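Long-range contacts in transcriptional regulator (PDB 4KWA), which probably acts as a TetR-family repressor that binds regulatory DNA, and holds a choline ion in a pocket of its C-terminal domain: residues E4-I9 and Y43-K48; R8-A13 and L53-R58; L16-G21 and W99-Q104; K48-L53 and N112-D117. All coordinates share one frame; numbering follows the deposited sequence.

The chain starts with helix 2-20, which supplies one side of contacts 1, 2 and 3. Contact 1 closes a loop over the predicted helix-turn-helix, bringing the end of helix 38-44 back to the first helix. Contact 2 starts from the same stretch and closes a slightly longer loop on helix 48-71. The two touch through F45, which packs on L10 and E54. Contact 3 spans further, from the end of helix 2-20 to helix 94-109 of the ligand-binding domain. Contact 4 joins helix 48-71 to helix 113-139 and opens after contact 1 has closed. Contact 3 crosses contacts 1, 2 and 4, and contact 4 also crosses contact 2.

Contact 1: E4-I9 and Y43-K48; sequences EARRRI and YHFPSK
R6 and H44 mark the closest backbone approach, with their CA atoms 6.9 Å apart. Residues 4-9 are helical throughout. In 43-48 the helix runs through H44, and F45 is the first residue to leave helical geometry. S47 then takes the N-cap position of the next helix, and its OG caps D50 N. The H44 ring lies against the side chain of R6. CG of R6 sits over one face of the ring, 3.9 Å from its centroid and 23° off the normal, a CH-pi contact. CD2 of Y43 lies over the opposite face. A5 CB and I9 CD1 approach the same imidazole obliquely. Helix 38-44 is the second helix of the predicted DNA-binding helix-turn-helix of this TetR-type domain, so the contact holds the end of that helix against helix 2-20. F45 is buried and meets two side chains of segment 4-9, I9 and R6. CE1 of its ring lies 3.7 Å from I9 CG2. R6 bends at chi3 (83°), which turns NE away from the line of the preceding chain. NH1 of R6 comes to the edge of the phenyl ring, 3.6 Å from F45 CE2, while F45 CZ lies over one face of the guanidinium. CB of H44 lies over one face of the F45 ring, toward its rim, and F45 also packs on L10 and I51.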
# COMPACT_ATOMS: atom_id res chain seq x y z
N GLU A 4 16.92 -5.31 28.28
CA GLU A 4 16.10 -4.12 28.62
C GLU A 4 16.56 -2.88 27.80
O GLU A 4 15.73 -2.15 27.30
CB GLU A 4 16.14 -3.86 30.14
CG GLU A 4 15.67 -2.49 30.63
CD GLU A 4 14.21 -2.18 30.33
OE1 GLU A 4 13.47 -3.11 29.95
OE2 GLU A 4 13.82 -0.99 30.49
N ALA A 5 17.87 -2.70 27.63
CA ALA A 5 18.38 -1.60 26.80
C ALA A 5 17.88 -1.80 25.35
O ALA A 5 17.36 -0.87 24.75
CB ALA A 5 19.90 -1.56 26.84
N ARG A 6 17.96 -3.03 24.84
CA ARG A 6 17.47 -3.34 23.47
C ARG A 6 15.99 -3.05 23.23
O ARG A 6 15.57 -2.46 22.20
CB ARG A 6 17.73 -4.83 23.11
CG ARG A 6 19.15 -5.22 22.75
CD ARG A 6 19.28 -6.70 22.37
NE ARG A 6 18.91 -6.95 20.99
CZ ARG A 6 17.70 -7.27 20.53
NH1 ARG A 6 17.53 -7.37 19.22
NH2 ARG A 6 16.64 -7.44 21.33
N ARG A 7 15.14 -3.55 24.12
CA ARG A 7 13.73 -3.34 23.98
C ARG A 7 13.36 -1.85 23.92
O ARG A 7 12.52 -1.43 23.15
CB ARG A 7 13.06 -3.94 25.22
CG ARG A 7 11.56 -4.00 25.16
CD ARG A 7 10.95 -4.31 26.50
NE ARG A 7 11.15 -3.19 27.45
CZ ARG A 7 10.44 -2.05 27.43
NH1 ARG A 7 9.53 -1.84 26.45
NH2 ARG A 7 10.68 -1.09 28.33
N ARG A 8 13.98 -1.05 24.81
CA ARG A 8 13.71 0.38 24.87
C ARG A 8 14.13 1.09 23.58
O ARG A 8 13.37 1.87 23.05
CB ARG A 8 14.26 1.03 26.16
CG ARG A 8 13.21 0.97 27.30
CD ARG A 8 13.63 1.47 28.69
NE ARG A 8 14.15 2.84 28.71
CZ ARG A 8 15.44 3.17 28.73
NH1 ARG A 8 15.81 4.48 28.69
NH2 ARG A 8 16.39 2.21 28.79
N ILE A 9 15.30 0.72 23.08
CA ILE A 9 15.73 1.27 21.80
C ILE A 9 14.74 0.95 20.73
O ILE A 9 14.34 1.82 19.93
CB ILE A 9 17.11 0.71 21.38
CG1 ILE A 9 18.22 1.20 22.30
CG2 ILE A 9 17.43 1.12 19.95
CD1 ILE A 9 19.56 0.48 22.13
N TYR A 43 26.13 -0.49 19.26
CA TYR A 43 26.53 -1.79 19.81
C TYR A 43 25.47 -2.82 19.63
O TYR A 43 25.76 -3.91 19.12
CB TYR A 43 26.93 -1.66 21.27
CG TYR A 43 27.29 -2.93 21.98
CD1 TYR A 43 28.44 -3.67 21.63
CD2 TYR A 43 26.57 -3.34 23.10
CE1 TYR A 43 28.80 -4.84 22.32
CE2 TYR A 43 26.93 -4.49 23.82
CZ TYR A 43 28.06 -5.22 23.44
OH TYR A 43 28.42 -6.35 24.20
N HIS A 44 24.22 -2.46 19.84
CA HIS A 44 23.20 -3.46 19.65
C HIS A 44 22.74 -3.59 18.21
O HIS A 44 22.40 -4.67 17.75
CB HIS A 44 22.03 -3.17 20.54
CG HIS A 44 22.33 -3.36 21.99
ND1 HIS A 44 22.31 -2.33 22.90
CD2 HIS A 44 22.71 -4.47 22.68
CE1 HIS A 44 22.63 -2.79 24.09
NE2 HIS A 44 22.89 -4.08 23.98
N PHE A 45 22.79 -2.49 17.47
CA PHE A 45 22.28 -2.46 16.10
C PHE A 45 23.24 -1.65 15.22
O PHE A 45 23.08 -0.43 15.08
CB PHE A 45 20.90 -1.78 16.15
CG PHE A 45 19.97 -2.40 17.17
CD1 PHE A 45 19.62 -1.73 18.33
CD2 PHE A 45 19.37 -3.63 16.90
CE1 PHE A 45 18.75 -2.27 19.24
CE2 PHE A 45 18.51 -4.19 17.83
CZ PHE A 45 18.21 -3.50 19.00
N PRO A 46 24.27 -2.34 14.68
CA PRO A 46 25.34 -1.72 13.90
C PRO A 46 24.91 -0.92 12.72
O PRO A 46 25.75 -0.17 12.21
CB PRO A 46 26.25 -2.90 13.50
CG PRO A 46 25.91 -4.00 14.45
CD PRO A 46 24.44 -3.79 14.76
N SER A 47 23.67 -1.08 12.23
CA SER A 47 23.27 -0.27 11.15
C SER A 47 21.81 0.04 11.36
O SER A 47 21.05 -0.67 12.04
CB SER A 47 23.40 -1.01 9.83
OG SER A 47 22.26 -1.81 9.67
N LYS A 48 21.43 1.11 10.71
CA LYS A 48 20.09 1.57 10.83
C LYS A 48 19.12 0.47 10.37
O LYS A 48 18.05 0.26 11.00
CB LYS A 48 19.98 2.77 9.94
CG LYS A 48 18.92 3.68 10.40
CD LYS A 48 18.92 4.86 9.51
CE LYS A 48 17.63 5.57 9.86
NZ LYS A 48 17.56 6.77 9.01

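Contact 2: R8-A13 and L53-R58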
# COMPACT_ATOMS: atom_id res chain seq x y z
N ARG A 8 13.98 -1.05 24.81
CA ARG A 8 13.71 0.38 24.87
C ARG A 8 14.13 1.09 23.58
O ARG A 8 13.37 1.87 23.05
CB ARG A 8 14.26 1.03 26.16
CG ARG A 8 13.21 0.97 27.30
CD ARG A 8 13.63 1.47 28.69
NE ARG A 8 14.15 2.84 28.71
CZ ARG A 8 15.44 3.17 28.73
NH1 ARG A 8 15.81 4.48 28.69
NH2 ARG A 8 16.39 2.21 28.79
N ILE A 9 15.30 0.72 23.08
CA ILE A 9 15.73 1.27 21.80
C ILE A 9 14.74 0.95 20.73
O ILE A 9 14.34 1.82 19.93
CB ILE A 9 17.11 0.71 21.38
CG1 ILE A 9 18.22 1.20 22.30
CG2 ILE A 9 17.43 1.12 19.95
CD1 ILE A 9 19.56 0.48 22.13
N LEU A 10 14.31 -0.31 20.66
CA LEU A 10 13.35 -0.73 19.64
C LEU A 10 12.01 -0.12 19.75
O LEU A 10 11.42 0.26 18.76
CB LEU A 10 13.23 -2.26 19.60
CG LEU A 10 14.48 -2.97 19.16
CD1 LEU A 10 14.21 -4.45 19.29
CD2 LEU A 10 14.91 -2.61 17.77
N GLU A 11 11.54 0.03 20.96
CA GLU A 11 10.22 0.68 21.17
C GLU A 11 10.23 2.13 20.74
O GLU A 11 9.31 2.58 20.03
CB GLU A 11 9.81 0.58 22.62
CG GLU A 11 8.35 0.92 22.80
CD GLU A 11 7.79 0.37 24.12
OE1 GLU A 11 8.55 -0.28 24.87
OE2 GLU A 11 6.57 0.54 24.38
N THR A 12 11.29 2.82 21.11
CA THR A 12 11.50 4.22 20.74
C THR A 12 11.67 4.34 19.21
O THR A 12 10.97 5.18 18.56
CB THR A 12 12.67 4.85 21.55
OG1 THR A 12 12.37 4.82 22.95
CG2 THR A 12 12.93 6.23 21.15
N ALA A 13 12.58 3.53 18.62
CA ALA A 13 12.77 3.53 17.15
C ALA A 13 11.50 3.29 16.36
O ALA A 13 11.25 4.00 15.38
CB ALA A 13 13.87 2.58 16.71
N LEU A 53 14.84 -3.79 11.01
CA LEU A 53 14.53 -5.21 10.95
C LEU A 53 14.11 -5.72 12.35
O LEU A 53 13.12 -6.47 12.49
CB LEU A 53 15.74 -5.98 10.40
CG LEU A 53 15.62 -7.47 10.35
CD1 LEU A 53 14.67 -7.79 9.24
CD2 LEU A 53 17.04 -8.04 10.14
N GLU A 54 14.87 -5.36 13.37
CA GLU A 54 14.59 -5.92 14.71
C GLU A 54 13.35 -5.31 15.36
O GLU A 54 12.59 -5.98 16.15
CB GLU A 54 15.83 -5.79 15.60
CG GLU A 54 17.04 -6.60 15.10
CD GLU A 54 16.77 -8.11 14.97
OE1 GLU A 54 15.89 -8.60 15.72
OE2 GLU A 54 17.43 -8.82 14.14
N ALA A 55 13.08 -4.06 14.96
CA ALA A 55 11.86 -3.38 15.44
C ALA A 55 10.63 -4.02 14.78
O ALA A 55 9.59 -4.26 15.46
CB ALA A 55 11.88 -1.85 15.06
N LEU A 56 10.79 -4.43 13.55
CA LEU A 56 9.65 -5.06 12.83
C LEU A 56 9.42 -6.45 13.48
O LEU A 56 8.28 -6.86 13.70
CB LEU A 56 9.99 -5.29 11.38
CG LEU A 56 10.12 -4.04 10.55
CD1 LEU A 56 10.72 -4.35 9.20
CD2 LEU A 56 8.76 -3.44 10.35
N ARG A 57 10.49 -7.17 13.74
CA ARG A 57 10.32 -8.48 14.32
C ARG A 57 9.61 -8.40 15.66
O ARG A 57 8.67 -9.17 15.94
CB ARG A 57 11.67 -9.15 14.50
CG ARG A 57 11.62 -10.67 14.71
CD ARG A 57 12.99 -11.25 15.05
NE ARG A 57 14.09 -10.69 14.24
CZ ARG A 57 14.37 -11.01 12.99
NH1 ARG A 57 15.44 -10.49 12.39
NH2 ARG A 57 13.63 -11.91 12.37
N ARG A 58 10.01 -7.42 16.47
CA ARG A 58 9.37 -7.25 17.78
C ARG A 58 7.90 -6.87 17.63
O ARG A 58 7.00 -7.35 18.35
CB ARG A 58 10.11 -6.19 18.65
CG ARG A 58 9.51 -6.07 20.06
CD ARG A 58 10.23 -4.95 20.86
NE ARG A 58 9.41 -4.49 21.98
CZ ARG A 58 8.55 -3.48 21.95
NH1 ARG A 58 8.35 -2.74 20.85
NH2 ARG A 58 7.86 -3.20 23.07
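L10 points its side chain at the backbone of the other helix, where E54 and A55 meet it. CD2 of L10 lies 3.7 Å from A55 N, and CD1 is 3.9 Å from E54 O. The same CD2 also touches CB of E54 and CB of A55, the latter at 4.1 Å. One leucine branch therefore rests on the joint between two residues. The CA atoms of L10 and A55 are 5.2 Å apart, at a point where A55 offers only a methyl group. R58 flanks this apolar patch. Its CG is anti to the backbone N (chi1 -176°), and the chain stays extended to NE, with CD passing CB of L10. The guanidinium ends beside E11, with E11 CB over one face. R58 NH2 and E11 OE1 are 3.5 Å apart and form a salt bridge. E11 OE1 stands off the plane of the guanidinium, so the pairing is electrostatic, without a directed hydrogen bond. The stronger partner of E11 OE1 is R7 NH1, one turn earlier on the same helix. R7 also packs on R58. Further out, the carboxylate of E54 turns away from segment 8-13, toward R57; the side chain still touches R6, earlier on the first helix. R57 grips it side-on, with NE on OE1 and NH1 on OE2, the latter at 3.1 Å. F45 also packs on E54, and W14 on A55. The two helix segments cross at -91°, with axes 9.2 Å apart. This is the packing of the first helix of a TetR-type DNA-binding domain across the helix that leads into the ligand-binding domain.

Contact 3: L16-G21 and W99-Q104. With CHT (choline ion), chain E.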
# COMPACT_ATOMS: atom_id res chain seq x y z
N LEU A 16 9.34 6.51 16.42
CA LEU A 16 9.96 7.53 15.62
C LEU A 16 9.86 7.24 14.11
O LEU A 16 9.54 8.14 13.31
CB LEU A 16 11.39 7.74 16.09
CG LEU A 16 11.67 8.28 17.49
CD1 LEU A 16 13.18 8.44 17.76
CD2 LEU A 16 10.93 9.62 17.59
N ILE A 17 10.06 6.00 13.76
CA ILE A 17 9.99 5.56 12.37
C ILE A 17 8.52 5.75 11.87
O ILE A 17 8.29 6.23 10.79
CB ILE A 17 10.44 4.09 12.26
CG1 ILE A 17 11.96 3.99 12.43
CG2 ILE A 17 10.03 3.49 10.89
CD1 ILE A 17 12.51 2.61 12.70
N ALA A 18 7.56 5.39 12.69
CA ALA A 18 6.14 5.57 12.36
C ALA A 18 5.74 7.00 12.14
O ALA A 18 5.09 7.38 11.15
CB ALA A 18 5.30 4.98 13.47
N ARG A 19 6.17 7.86 13.06
CA ARG A 19 5.69 9.25 13.00
C ARG A 19 6.51 10.21 12.17
O ARG A 19 6.00 11.24 11.72
CB ARG A 19 5.56 9.73 14.44
CG ARG A 19 4.66 8.76 15.16
CD ARG A 19 4.25 9.22 16.53
NE ARG A 19 3.47 8.18 17.13
CZ ARG A 19 2.99 8.23 18.38
NH1 ARG A 19 2.31 7.22 18.88
NH2 ARG A 19 3.22 9.28 19.14
N ARG A 20 7.77 9.88 11.92
CA ARG A 20 8.67 10.76 11.17
C ARG A 20 9.19 10.22 9.86
O ARG A 20 9.65 11.01 9.03
CB ARG A 20 9.87 11.12 12.08
CG ARG A 20 9.54 11.81 13.42
CD ARG A 20 10.82 12.43 14.02
NE ARG A 20 10.82 12.57 15.48
CZ ARG A 20 11.87 13.01 16.19
NH1 ARG A 20 12.98 13.40 15.60
NH2 ARG A 20 11.78 13.12 17.50
N GLY A 21 9.12 8.90 9.71
CA GLY A 21 9.64 8.16 8.59
C GLY A 21 11.09 7.70 8.82
O GLY A 21 12.00 8.45 9.30
N TRP A 99 0.44 0.82 10.90
CA TRP A 99 0.18 1.05 9.52
C TRP A 99 1.24 1.91 8.90
O TRP A 99 1.67 1.64 7.79
CB TRP A 99 -1.22 1.65 9.31
CG TRP A 99 -2.33 0.62 9.21
CD1 TRP A 99 -2.96 0.01 10.22
CD2 TRP A 99 -2.81 -0.00 8.00
NE1 TRP A 99 -3.86 -0.94 9.74
CE2 TRP A 99 -3.79 -0.96 8.37
CE3 TRP A 99 -2.51 0.14 6.66
CZ2 TRP A 99 -4.52 -1.74 7.42
CZ3 TRP A 99 -3.26 -0.63 5.70
CH2 TRP A 99 -4.25 -1.56 6.09
N SER A 100 1.61 2.98 9.60
CA SER A 100 2.63 3.92 9.11
C SER A 100 3.91 3.19 8.76
O SER A 100 4.57 3.52 7.77
CB SER A 100 2.93 5.03 10.13
OG SER A 100 1.81 5.88 10.38
N VAL A 101 4.30 2.22 9.59
CA VAL A 101 5.49 1.46 9.38
C VAL A 101 5.31 0.45 8.24
O VAL A 101 6.24 0.31 7.42
CB VAL A 101 5.90 0.75 10.64
CG1 VAL A 101 7.06 -0.20 10.34
CG2 VAL A 101 6.25 1.80 11.68
N TRP A 102 4.17 -0.25 8.21
CA TRP A 102 3.92 -1.22 7.11
C TRP A 102 3.96 -0.58 5.74
O TRP A 102 4.59 -1.18 4.84
CB TRP A 102 2.75 -2.19 7.29
CG TRP A 102 2.92 -3.08 8.50
CD1 TRP A 102 2.16 -3.04 9.62
CD2 TRP A 102 3.95 -4.08 8.73
NE1 TRP A 102 2.62 -3.97 10.54
CE2 TRP A 102 3.74 -4.59 10.03
CE3 TRP A 102 5.08 -4.54 7.99
CZ2 TRP A 102 4.53 -5.60 10.58
CZ3 TRP A 102 5.87 -5.57 8.52
CH2 TRP A 102 5.60 -6.07 9.82
N LEU A 103 3.39 0.61 5.59
CA LEU A 103 3.50 1.33 4.32
C LEU A 103 5.00 1.50 3.95
O LEU A 103 5.40 1.42 2.76
CB LEU A 103 2.84 2.72 4.34
CG LEU A 103 1.39 2.85 3.87
CD1 LEU A 103 0.43 2.03 4.68
CD2 LEU A 103 0.88 4.27 3.81
N GLN A 104 5.84 1.79 4.93
CA GLN A 104 7.28 1.97 4.61
C GLN A 104 7.97 0.62 4.25
O GLN A 104 8.92 0.54 3.47
CB GLN A 104 7.96 2.68 5.77
CG GLN A 104 7.38 4.03 6.10
CD GLN A 104 8.06 4.59 7.35
OE1 GLN A 104 9.28 4.84 7.36
NE2 GLN A 104 7.29 4.86 8.31
C4 CHT E . -0.15 -6.87 7.45
C5 CHT E . -0.75 -5.93 8.50
C6 CHT E . -0.90 -4.00 6.96
C7 CHT E . -1.73 -3.87 9.19
C8 CHT E . -2.85 -5.27 7.49
O6 CHT E . 0.92 -7.57 8.09
N1 CHT E . -1.56 -4.78 8.02
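Q104 makes the polar link to I17. Its NE2 donates to I17 O at 3.0 Å and an angle of 176°, almost straight, from above the carbonyl plane. G21 N reaches the same oxygen from the opposite face, so two donors grip it. NE2 also donates to S100 O at 3.1 Å, within its own helix. With both bonds made, the amide is held in place, and its OE1 accepts from Y22 N and lies 3.6 Å from CA of G21. G21, with positive phi, is the first residue past helix 2-20 to leave helical geometry.

Apolar contacts lie beside it. CB of A18 sits 3.8 Å from CG2 of V101, and CG2 of I17 meets the same methyl. Packing on the backbone adds CB of S100, 3.4 Å from A18 O. The segment axes cross at 82°, 8.2 Å apart.

The ligand touches the other side of helix 94-109. C7 of choline lies over one face of the W99 ring, 3.7 Å from CE2, and W99 NE1 donates to Q88 O. C5 of choline lies over a face of W102. The contact thus joins helix 2-20 to the helix that carries W99 on another side, in the choline pocket that W99, Q88 and D160 line in a TetR-type ligand-binding domain.

Contact 4: K48-L53 and N112-D117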
# COMPACT_ATOMS: atom_id res chain seq x y z
N LYS A 48 21.43 1.11 10.71
CA LYS A 48 20.09 1.57 10.83
C LYS A 48 19.12 0.47 10.37
O LYS A 48 18.05 0.26 11.00
CB LYS A 48 19.98 2.77 9.94
CG LYS A 48 18.92 3.68 10.40
CD LYS A 48 18.92 4.86 9.51
CE LYS A 48 17.63 5.57 9.86
NZ LYS A 48 17.56 6.77 9.01
N LYS A 49 19.44 -0.19 9.24
CA LYS A 49 18.58 -1.26 8.70
C LYS A 49 18.40 -2.33 9.71
O LYS A 49 17.39 -3.05 9.71
CB LYS A 49 19.12 -1.90 7.39
CG LYS A 49 19.01 -1.01 6.17
CD LYS A 49 19.60 -1.65 4.91
CE LYS A 49 21.08 -1.97 5.02
NZ LYS A 49 21.64 -2.46 3.72
N ASP A 50 19.40 -2.54 10.56
CA ASP A 50 19.18 -3.52 11.62
C ASP A 50 18.19 -3.06 12.64
O ASP A 50 17.44 -3.90 13.16
CB ASP A 50 20.43 -3.91 12.36
CG ASP A 50 21.13 -5.06 11.70
OD1 ASP A 50 21.42 -4.95 10.48
OD2 ASP A 50 21.32 -6.07 12.40
N ILE A 51 18.19 -1.76 12.98
CA ILE A 51 17.16 -1.25 13.91
C ILE A 51 15.74 -1.49 13.30
O ILE A 51 14.83 -1.97 13.99
CB ILE A 51 17.33 0.24 14.25
CG1 ILE A 51 18.71 0.45 14.85
CG2 ILE A 51 16.20 0.69 15.23
CD1 ILE A 51 18.98 1.89 15.20
N LEU A 52 15.57 -1.23 12.00
CA LEU A 52 14.26 -1.43 11.34
C LEU A 52 13.88 -2.94 11.38
O LEU A 52 12.77 -3.30 11.82
CB LEU A 52 14.27 -0.96 9.90
CG LEU A 52 13.02 -1.09 9.01
CD1 LEU A 52 11.84 -0.46 9.68
CD2 LEU A 52 13.19 -0.53 7.63
N LEU A 53 14.84 -3.79 11.01
CA LEU A 53 14.53 -5.21 10.95
C LEU A 53 14.11 -5.72 12.35
O LEU A 53 13.12 -6.47 12.49
CB LEU A 53 15.74 -5.98 10.40
CG LEU A 53 15.62 -7.47 10.35
CD1 LEU A 53 14.67 -7.79 9.24
CD2 LEU A 53 17.04 -8.04 10.14
N ASN A 112 15.40 -4.62 0.21
CA ASN A 112 16.13 -5.32 1.31
C ASN A 112 15.49 -6.72 1.50
O ASN A 112 14.33 -6.76 1.89
CB ASN A 112 15.92 -4.49 2.65
CG ASN A 112 16.67 -5.05 3.85
OD1 ASN A 112 16.79 -6.24 4.03
ND2 ASN A 112 17.11 -4.17 4.74
N PRO A 113 16.26 -7.82 1.25
CA PRO A 113 15.81 -9.25 1.32
C PRO A 113 15.46 -9.72 2.69
O PRO A 113 14.52 -10.49 2.79
CB PRO A 113 17.01 -10.06 0.74
CG PRO A 113 18.20 -9.17 0.85
CD PRO A 113 17.70 -7.72 0.89
N LYS A 114 16.12 -9.20 3.76
CA LYS A 114 15.77 -9.63 5.10
C LYS A 114 14.40 -9.04 5.46
O LYS A 114 13.61 -9.74 6.03
CB LYS A 114 16.81 -9.33 6.18
CG LYS A 114 18.15 -10.08 5.96
CD LYS A 114 19.12 -9.97 7.12
CE LYS A 114 19.83 -8.63 7.26
NZ LYS A 114 20.96 -8.67 8.26
N ILE A 115 14.15 -7.78 5.12
CA ILE A 115 12.90 -7.14 5.36
C ILE A 115 11.82 -7.82 4.52
O ILE A 115 10.74 -8.08 5.07
CB ILE A 115 12.94 -5.62 5.08
CG1 ILE A 115 13.94 -4.90 6.00
CG2 ILE A 115 11.53 -5.01 5.20
CD1 ILE A 115 13.53 -4.83 7.42
N ARG A 116 12.10 -8.10 3.26
CA ARG A 116 11.19 -8.78 2.36
C ARG A 116 10.75 -10.14 2.93
O ARG A 116 9.55 -10.49 2.90
CB ARG A 116 11.83 -8.99 0.95
CG ARG A 116 10.82 -9.40 -0.11
CD ARG A 116 11.34 -9.98 -1.44
NE ARG A 116 12.12 -9.05 -2.23
CZ ARG A 116 13.42 -9.16 -2.54
NH1 ARG A 116 14.16 -10.23 -2.20
NH2 ARG A 116 13.99 -8.20 -3.26
N ASP A 117 11.71 -10.89 3.45
CA ASP A 117 11.46 -12.23 4.03
C ASP A 117 10.65 -12.12 5.30
O ASP A 117 9.72 -12.88 5.52
CB ASP A 117 12.77 -12.96 4.37
CG ASP A 117 13.55 -13.41 3.14
OD1 ASP A 117 13.03 -13.23 2.00
OD2 ASP A 117 14.72 -13.92 3.33
O HOH W 1 17.60 -4.98 7.47
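N112 meets K49, and K114 and I115 meet L53, where the linking helix 48-71 of the TetR-type DNA-binding domain joins helix 113-139 of the ligand-binding domain. The two segments run nearly parallel, 4° apart, with axes 10.5 Å from each other. N112 is the N-cap of helix 113-139. OD1 accepts from I115 N at 3.2 Å, and more weakly from K114 N. Its ND2 faces the other segment, 3.5 Å from K49 CD. A water bridges the same pair, accepting from N112 ND2 and donating to K49 O. One amide thus caps its own helix and reaches across to the other.

K114 follows. Its aliphatic chain crosses the side chain of L53 at about a right angle, with CB, CD and CE near the two methyls. NZ comes within 4.4 Å of D50 OD1, opposite charges too far apart for a salt bridge. I115 is buried and packs on V105 and S109 of helix 94-109 and on L56. The I115 and L53 side chains lie alongside each other, pointing opposite ways. CD1 of I115 lies 4.1 Å from L52 CG and 3.7 Å from L53 CD1.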